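Local coordinates for protein argonaute (Methanocaldococcus jannaschii, PDB 5G5S) that uses short single-stranded DNA guides to bind and slice complementary single-stranded DNA, and may defend the cell against invading genetic elements, at residues T9-A14 against P301-F306; S279-G284 against F608-R613. All blocks are in the same frame, centred on the assembly; numbering follows the deposited sequence.

Contact 1. Residues T9-A14 against P301-F306; sequences TYKINA and PKELEF
The Phe306 ring meets Ile12 at its edge, Phe306 CZ to Ile12 CG2 4.0 Å, and Tyr10 CB approaches CD1 and CE1 of the ring obliquely. The carbonyl oxygen of Leu304 sits in the ring plane at another part of the edge. Around the Tyr10 ring the neighbour at the edge is Phe306 CD1, and the tyrosine hydroxyl is hydrogen-bonded to Asp611 OD2. On this same side of the sheet Ile12 CD1 touches Leu304 CD2 at 4.1 Å. Ile12 CG1, in the crowded position between backbone N and carbonyl carbon (chi1 59°), lies 4.1 Å from Lys302 CB.

The backbones form an antiparallel ladder in the mixed sheet that also holds the PIWI strands, and strand 302-308 pairs on with strand 614-618. Tyr10 and Leu304 make a hydrogen-bonded pair, with Tyr10 N to Leu304 O and Leu304 N to Tyr10 O both 2.8 Å and nearly straight. At the loop end Lys302 N reaches Ala14 O at 2.7 Å, a more bent bond (140°).

Thr9, Lys11, Glu303 and Glu305 occupy the other, exposed side. Lys11 and Glu303 run side by side in the same direction, yet their salt bridge is long, Lys11 NZ to Glu303 OE2 3.9 Å. Thr9 OG1 packs at 3.3 Å against CG of Glu303.

Contact 2. Residues S279-G284 against F608-R613; sequences SNENKG and FTSDYR
The nearest CA atoms are those of Glu281 and Phe608, 4.6 Å apart, where the first turn of helix 280-293 packs on the irregular loop before strand 614-618 in the PIWI domain. Ser279 is the N-cap of the helix, its OG accepting a weak bond from Asn282 N; Asn280 and Glu281 supply the polar attachments and Gly284, a turn on, the apolar one.

The CA of Gly284 sits over the centre of the Phe608 ring, 3.4 Å from the centroid and 4° off the ring normal, a CH-pi contact in which the six ring carbons are almost equally distant. The backbone of the helix thus lies directly on the aromatic face, with no side chain to intervene. Phe608 also packs against Ile287 and Asn288 of the same helix.

One turn earlier, Asn280 points its side chain at the loop. Its ND2 donates to Thr609 O at 2.6 Å, nearly along the C=O axis, and the acceptor lies close to the amide plane. The other end of this amide, OD1, accepts from Ser633 N, and bonds at both ends fix how the group is turned. Ser633 is among residues 627-634, which bind the 5'-phosphorylated end of the guide, so Asn280 ties the helix start to that region.

Thr609 shapes the loop itself: OG1 accepts from Asp611 N at 3.2 Å, an ST turn. Glu281 reaches over from the helix by a bend at chi2 (89°), which carries CD back toward the loop. Ser610 OG donates to Glu281 OE1 at 2.8 Å, meeting the syn lone pair of that oxygen.

The centres of contact 1 and contact 2 lie 11 Å apart, and the two touch directly: Lys11 O is probably hydrogen-bonded to Phe608 N, and Asn13 packs on the Phe608 ring. Their segments alternate along the chain, in the order 9-14, 279-284, 301-306, 608-613. Helix 280-293 is followed in the chain by strand 302-308, so that segments 279-284 and 301-306, one from each contact, lie on successive elements. That strand lies between strands 7-12 and 614-618 in the mixed sheet, and the loop 608-613 runs into the latter. Sequence near the N-terminus and the segment around 280-306 are in this way joined to the PIWI region, some 300 residues after the second and nearly 600 after the first.

Contact 1. Residues T9-A14 against P301-F306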
# COMPACT_ATOMS: atom_id res chain seq x y z
N THR A 9 14.38 24.41 1.45
CA THR A 9 15.48 23.57 1.90
C THR A 9 15.11 22.77 3.15
O THR A 9 14.58 23.35 4.09
CB THR A 9 16.80 24.38 1.90
OG1 THR A 9 17.90 23.53 2.18
CG2 THR A 9 16.78 25.55 2.89
N TYR A 10 15.33 21.45 3.13
CA TYR A 10 15.01 20.53 4.23
C TYR A 10 16.05 19.44 4.36
O TYR A 10 16.62 19.02 3.36
CB TYR A 10 13.61 19.87 4.07
CG TYR A 10 12.44 20.80 4.31
CD1 TYR A 10 12.30 21.47 5.52
CD2 TYR A 10 11.48 21.01 3.33
CE1 TYR A 10 11.25 22.36 5.73
CE2 TYR A 10 10.40 21.87 3.54
CZ TYR A 10 10.30 22.55 4.75
OH TYR A 10 9.25 23.42 4.98
N LYS A 11 16.26 18.96 5.59
CA LYS A 11 17.19 17.89 5.92
C LYS A 11 16.56 16.51 5.70
O LYS A 11 15.38 16.30 6.03
CB LYS A 11 17.68 18.01 7.37
CG LYS A 11 18.52 19.24 7.66
CD LYS A 11 17.73 20.27 8.45
CE LYS A 11 18.57 21.48 8.77
NZ LYS A 11 17.76 22.59 9.34
N ILE A 12 17.35 15.57 5.16
CA ILE A 12 16.98 14.16 4.93
C ILE A 12 18.00 13.27 5.65
O ILE A 12 19.09 13.73 5.97
CB ILE A 12 16.79 13.79 3.41
CG1 ILE A 12 18.07 14.03 2.58
CG2 ILE A 12 15.58 14.49 2.79
CD1 ILE A 12 18.21 13.10 1.34
N ASN A 13 17.64 12.00 5.90
CA ASN A 13 18.50 11.02 6.58
C ASN A 13 19.64 10.44 5.70
O ASN A 13 19.89 9.22 5.70
CB ASN A 13 17.62 9.90 7.20
CG ASN A 13 16.88 9.04 6.20
OD1 ASN A 13 16.55 9.45 5.09
ND2 ASN A 13 16.65 7.80 6.56
N ALA A 14 20.35 11.31 4.96
CA ALA A 14 21.49 10.94 4.11
C ALA A 14 22.75 11.57 4.69
O ALA A 14 22.77 12.78 4.93
CB ALA A 14 21.27 11.42 2.68
N PRO A 301 23.28 15.83 8.55
CA PRO A 301 22.37 15.24 7.55
C PRO A 301 22.35 16.07 6.27
O PRO A 301 22.65 17.26 6.31
CB PRO A 301 21.01 15.20 8.28
CG PRO A 301 21.10 16.27 9.31
CD PRO A 301 22.54 16.53 9.62
N LYS A 302 22.08 15.43 5.12
CA LYS A 302 22.07 16.13 3.83
C LYS A 302 20.93 17.15 3.74
O LYS A 302 19.78 16.84 4.02
CB LYS A 302 22.04 15.13 2.64
CG LYS A 302 22.05 15.74 1.22
CD LYS A 302 23.34 16.51 0.88
CE LYS A 302 23.45 16.89 -0.58
NZ LYS A 302 22.71 18.14 -0.90
N GLU A 303 21.28 18.38 3.35
CA GLU A 303 20.28 19.42 3.14
C GLU A 303 19.90 19.36 1.66
O GLU A 303 20.77 19.34 0.79
CB GLU A 303 20.81 20.79 3.54
CG GLU A 303 19.75 21.64 4.22
CD GLU A 303 20.28 22.88 4.92
OE1 GLU A 303 21.02 23.67 4.28
OE2 GLU A 303 19.92 23.08 6.10
N LEU A 304 18.60 19.29 1.40
CA LEU A 304 18.07 19.16 0.05
C LEU A 304 17.01 20.21 -0.27
O LEU A 304 16.20 20.54 0.59
CB LEU A 304 17.45 17.75 -0.06
CG LEU A 304 17.25 17.16 -1.44
CD1 LEU A 304 18.56 17.10 -2.22
CD2 LEU A 304 16.62 15.78 -1.33
N GLU A 305 17.01 20.70 -1.54
CA GLU A 305 16.04 21.67 -2.05
C GLU A 305 14.78 20.93 -2.53
O GLU A 305 14.87 19.97 -3.30
CB GLU A 305 16.65 22.49 -3.20
CG GLU A 305 17.66 23.53 -2.75
CD GLU A 305 18.27 24.34 -3.88
OE1 GLU A 305 18.82 23.72 -4.83
OE2 GLU A 305 18.23 25.59 -3.80
N PHE A 306 13.60 21.38 -2.07
CA PHE A 306 12.30 20.77 -2.37
C PHE A 306 11.37 21.73 -3.11
O PHE A 306 11.21 22.88 -2.70
CB PHE A 306 11.60 20.31 -1.06
CG PHE A 306 12.05 18.98 -0.49
CD1 PHE A 306 13.26 18.86 0.18
CD2 PHE A 306 11.23 17.86 -0.58
CE1 PHE A 306 13.67 17.64 0.72
CE2 PHE A 306 11.64 16.63 -0.05
CZ PHE A 306 12.86 16.53 0.59

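Contact 2. Residues S279-G284 against F608-R613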
# COMPACT_ATOMS: atom_id res chain seq x y z
N SER A 279 7.62 13.39 16.13
CA SER A 279 7.61 14.19 14.90
C SER A 279 8.82 13.85 14.01
O SER A 279 9.78 13.23 14.48
CB SER A 279 7.59 15.68 15.23
OG SER A 279 8.84 16.12 15.73
N ASN A 280 8.78 14.24 12.72
CA ASN A 280 9.87 13.99 11.79
C ASN A 280 11.18 14.67 12.22
O ASN A 280 12.24 14.05 12.09
CB ASN A 280 9.49 14.39 10.37
CG ASN A 280 8.42 13.54 9.71
OD1 ASN A 280 8.20 12.38 10.07
ND2 ASN A 280 7.75 14.09 8.71
N GLU A 281 11.10 15.89 12.79
CA GLU A 281 12.25 16.65 13.32
C GLU A 281 12.91 15.88 14.48
O GLU A 281 14.13 15.71 14.48
CB GLU A 281 11.82 18.06 13.80
CG GLU A 281 11.34 18.99 12.70
CD GLU A 281 9.86 18.96 12.34
OE1 GLU A 281 9.20 17.90 12.53
OE2 GLU A 281 9.36 19.99 11.84
N ASN A 282 12.08 15.39 15.43
CA ASN A 282 12.55 14.61 16.59
C ASN A 282 13.11 13.26 16.20
O ASN A 282 14.07 12.81 16.82
CB ASN A 282 11.46 14.49 17.63
CG ASN A 282 11.16 15.76 18.37
OD1 ASN A 282 11.95 16.72 18.39
ND2 ASN A 282 9.99 15.80 19.00
N LYS A 283 12.53 12.62 15.17
CA LYS A 283 13.02 11.35 14.62
C LYS A 283 14.41 11.61 14.01
O LYS A 283 15.31 10.78 14.14
CB LYS A 283 12.06 10.83 13.53
CG LYS A 283 11.72 9.35 13.66
CD LYS A 283 10.34 9.12 14.30
CE LYS A 283 9.21 8.93 13.30
NZ LYS A 283 8.83 10.19 12.61
N GLY A 284 14.57 12.78 13.41
CA GLY A 284 15.83 13.22 12.82
C GLY A 284 16.95 13.33 13.83
O GLY A 284 18.08 12.93 13.53
N PHE A 608 13.30 15.35 7.58
CA PHE A 608 13.22 15.91 8.92
C PHE A 608 12.40 17.22 8.93
O PHE A 608 12.95 18.30 9.15
CB PHE A 608 14.64 16.08 9.54
CG PHE A 608 15.57 14.87 9.51
CD1 PHE A 608 15.07 13.58 9.34
CD2 PHE A 608 16.94 15.03 9.72
CE1 PHE A 608 15.93 12.48 9.31
CE2 PHE A 608 17.79 13.92 9.73
CZ PHE A 608 17.28 12.66 9.53
N THR A 609 11.08 17.09 8.66
CA THR A 609 10.12 18.20 8.61
C THR A 609 8.66 17.78 8.84
O THR A 609 8.28 16.64 8.56
CB THR A 609 10.24 19.01 7.30
OG1 THR A 609 9.50 20.21 7.46
CG2 THR A 609 9.72 18.24 6.05
N SER A 610 7.83 18.73 9.26
CA SER A 610 6.40 18.53 9.44
C SER A 610 5.64 19.11 8.24
O SER A 610 4.41 18.98 8.15
CB SER A 610 5.93 19.15 10.75
OG SER A 610 6.54 18.49 11.84
N ASP A 611 6.37 19.75 7.31
CA ASP A 611 5.82 20.31 6.08
C ASP A 611 5.45 19.18 5.09
O ASP A 611 5.96 18.06 5.19
CB ASP A 611 6.80 21.33 5.46
CG ASP A 611 6.24 22.19 4.33
OD1 ASP A 611 4.99 22.31 4.23
OD2 ASP A 611 7.05 22.75 3.55
N TYR A 612 4.53 19.47 4.17
CA TYR A 612 3.97 18.53 3.22
C TYR A 612 3.66 19.23 1.91
O TYR A 612 3.84 20.45 1.83
CB TYR A 612 2.69 17.89 3.82
CG TYR A 612 1.57 18.88 4.09
CD1 TYR A 612 1.56 19.65 5.25
CD2 TYR A 612 0.52 19.04 3.19
CE1 TYR A 612 0.56 20.59 5.48
CE2 TYR A 612 -0.49 19.98 3.41
CZ TYR A 612 -0.48 20.73 4.58
OH TYR A 612 -1.50 21.61 4.82
N ARG A 613 3.17 18.48 0.88
CA ARG A 613 2.88 19.00 -0.47
C ARG A 613 4.25 19.39 -1.09
O ARG A 613 4.34 20.35 -1.85
CB ARG A 613 1.88 20.18 -0.39
CG ARG A 613 1.17 20.55 -1.68
CD ARG A 613 0.26 21.75 -1.47
NE ARG A 613 0.85 22.97 -2.02
CZ ARG A 613 0.25 24.16 -2.05
NH1 ARG A 613 -0.97 24.32 -1.54
NH2 ARG A 613 0.87 25.21 -2.58